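Local coordinates for Low molecular weight phosphotyrosine phosphatase family protein (Streptococcus pyogenes, PDB 5GOT) that probably removes phosphate from phosphotyrosine in proteins by hydrolysing the ester, as a low molecular weight protein tyrosine phosphatase of a pathogenic streptococcus, at residues 18-23 against 53-58. Numbering follows the deposited sequence.
Sequences AEFVMK and SILKTY
Leu55 reaches from helix 49-57 to Phe20 and Val21 of helix 14-23 in a small, buried, wholly apolar helix-to-helix contact on one side of the parallel sheet. Its two methyls divide the work: CD2 lies 4.1 Å from CG2 of Val21, while CD1 comes within 4.3 Å of CB of Phe20. A forked leucine suits this place because one side chain can meet two consecutive residues on the facing helix. The two segments come nearest at Val21 and Leu55, whose CA atoms are 8.0 Å apart, so side chains alone make the contact, and 104 Å² is buried in all. Val21 turns CG2 to the leucine by setting CG1 anti to its backbone N (chi1 174°), and its beta branch holds that methyl close to the helix backbone, where it meets CD2 of Leu55. Phe20 starts toward helix 49-57 but carries its ring away from it. One ring face is covered from its own helix by CG of Glu19, 4.0 Å above the centre. The extended Glu19 side chain ends in a salt bridge: NZ of Lys23 meets the anti lone pair of OE2 of Glu19 at 2.7 Å, and OE1 is hydrogen-bonded to OG of Ser35. Tyr62 touches both Phe20 and Leu55, adding an aromatic side chain to the cluster. Behind the leucine, Ser53 O accepts hydrogen bonds from both the backbone N and OG1 of Thr57, from opposite faces of its carbonyl plane; threonine can thus spend its hydroxyl on its own helix. Helix 14-23 packs on the sheet through Ala18 and Met22, which touch Phe6; helix 49-57 meets helix 14-23 through Leu55 and helix 122-140 through Ile54. The arrangement belongs to the four-stranded parallel alpha/beta fold (order 2-1-3-4) of low molecular weight tyrosine phosphatases, in which helix 14-23 follows the CX5R loop after the first strand, the phosphate-binding loop in relatives.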
loop_
_atom_site.group_PDB
_atom_site.type_symbol
_atom_site.label_atom_id
_atom_site.label_comp_id
_atom_site.label_asym_id
_atom_site.label_seq_id
_atom_site.Cartn_x
_atom_site.Cartn_y
_atom_site.Cartn_z
ATOM N N ALA A 18 -0.825 -0.975 4.432
ATOM C CA ALA A 18 0.501 -0.540 4.001
ATOM C C ALA A 18 0.601 0.979 4.001
ATOM O O ALA A 18 1.605 1.537 4.467
ATOM C CB ALA A 18 0.823 -1.103 2.611
ATOM N N GLU A 19 -0.446 1.662 3.513
ATOM C CA GLU A 19 -0.468 3.123 3.504
ATOM C C GLU A 19 -0.128 3.685 4.873
ATOM O O GLU A 19 0.822 4.459 5.030
ATOM C CB GLU A 19 -1.842 3.640 3.050
ATOM C CG GLU A 19 -2.004 5.151 3.232
ATOM C CD GLU A 19 -3.331 5.708 2.713
ATOM O OE1 GLU A 19 -4.133 4.966 2.106
ATOM O OE2 GLU A 19 -3.572 6.913 2.921
ATOM N N PHE A 20 -0.876 3.263 5.897
ATOM C CA PHE A 20 -0.719 3.904 7.194
ATOM C C PHE A 20 0.478 3.365 7.964
ATOM O O PHE A 20 1.079 4.112 8.742
ATOM C CB PHE A 20 -2.039 3.802 7.967
ATOM C CG PHE A 20 -3.149 4.565 7.297
ATOM C CD1 PHE A 20 -3.104 5.953 7.240
ATOM C CD2 PHE A 20 -4.184 3.907 6.650
ATOM C CE1 PHE A 20 -4.102 6.678 6.574
ATOM C CE2 PHE A 20 -5.198 4.618 6.001
ATOM C CZ PHE A 20 -5.153 6.008 5.960
ATOM N N VAL A 21 0.875 2.109 7.752
ATOM C CA VAL A 21 2.137 1.655 8.327
ATOM C C VAL A 21 3.301 2.421 7.696
ATOM O O VAL A 21 4.193 2.915 8.396
ATOM C CB VAL A 21 2.300 0.131 8.171
ATOM C CG1 VAL A 21 3.689 -0.306 8.630
ATOM C CG2 VAL A 21 1.234 -0.614 8.980
ATOM N N MET A 22 3.296 2.565 6.366
ATOM C CA MET A 22 4.359 3.335 5.724
ATOM C C MET A 22 4.353 4.780 6.214
ATOM O O MET A 22 5.413 5.364 6.475
ATOM C CB MET A 22 4.208 3.295 4.201
ATOM C CG MET A 22 5.442 3.789 3.456
ATOM S SD MET A 22 6.735 2.565 3.529
ATOM C CE MET A 22 8.141 3.492 2.885
ATOM N N LYS A 23 3.165 5.366 6.369
ATOM C CA LYS A 23 3.078 6.733 6.856
ATOM C C LYS A 23 3.613 6.869 8.272
ATOM O O LYS A 23 4.023 7.967 8.666
ATOM C CB LYS A 23 1.634 7.225 6.791
ATOM C CG LYS A 23 1.167 7.560 5.388
ATOM C CD LYS A 23 -0.245 8.111 5.420
ATOM C CE LYS A 23 -0.598 8.836 4.135
ATOM N NZ LYS A 23 -2.059 8.906 3.931
ATOM N N SER A 53 -8.570 -2.773 13.441
ATOM C CA SER A 53 -8.199 -3.357 14.726
ATOM C C SER A 53 -6.691 -3.513 14.851
ATOM O O SER A 53 -6.104 -3.198 15.897
ATOM C CB SER A 53 -8.888 -4.708 14.897
ATOM O OG SER A 53 -8.453 -5.331 16.091
ATOM N N ILE A 54 -6.043 -4.003 13.796
ATOM C CA ILE A 54 -4.594 -4.154 13.827
ATOM C C ILE A 54 -3.919 -2.810 14.062
ATOM O O ILE A 54 -3.017 -2.692 14.902
ATOM C CB ILE A 54 -4.104 -4.824 12.530
ATOM C CG1 ILE A 54 -3.920 -6.311 12.787
ATOM C CG2 ILE A 54 -2.833 -4.182 12.025
ATOM C CD1 ILE A 54 -2.881 -6.618 13.851
ATOM N N LEU A 55 -4.350 -1.771 13.334
ATOM C CA LEU A 55 -3.678 -0.478 13.437
ATOM C C LEU A 55 -3.866 0.127 14.825
ATOM O O LEU A 55 -2.936 0.726 15.382
ATOM C CB LEU A 55 -4.183 0.478 12.347
ATOM C CG LEU A 55 -3.949 0.129 10.861
ATOM C CD1 LEU A 55 -4.730 1.067 9.959
ATOM C CD2 LEU A 55 -2.471 0.146 10.473
ATOM N N LYS A 56 -5.062 -0.020 15.403
ATOM C CA LYS A 56 -5.283 0.462 16.763
ATOM C C LYS A 56 -4.386 -0.276 17.748
ATOM O O LYS A 56 -3.749 0.343 18.608
ATOM C CB LYS A 56 -6.753 0.301 17.151
ATOM C CG LYS A 56 -7.738 1.204 16.405
ATOM C CD LYS A 56 -9.092 1.190 17.134
ATOM C CE LYS A 56 -10.222 1.797 16.323
ATOM N NZ LYS A 56 -11.347 0.832 16.123
ATOM N N THR A 57 -4.309 -1.606 17.616
ATOM C CA THR A 57 -3.514 -2.421 18.534
ATOM C C THR A 57 -2.060 -1.973 18.563
ATOM O O THR A 57 -1.426 -1.945 19.627
ATOM C CB THR A 57 -3.606 -3.892 18.133
ATOM O OG1 THR A 57 -4.942 -4.354 18.325
ATOM C CG2 THR A 57 -2.654 -4.749 18.956
ATOM N N TYR A 58 -1.508 -1.624 17.405
ATOM C CA TYR A 58 -0.128 -1.184 17.333
ATOM C C TYR A 58 -0.002 0.336 17.350
ATOM O O TYR A 58 1.088 0.860 17.109
ATOM C CB TYR A 58 0.542 -1.795 16.099
ATOM C CG TYR A 58 0.724 -3.291 16.260
ATOM C CD1 TYR A 58 1.785 -3.801 16.994
ATOM C CD2 TYR A 58 -0.182 -4.187 15.712
ATOM C CE1 TYR A 58 1.953 -5.167 17.163
ATOM C CE2 TYR A 58 -0.023 -5.558 15.869
ATOM C CZ TYR A 58 1.044 -6.041 16.605
ATOM O OH TYR A 58 1.224 -7.397 16.778
#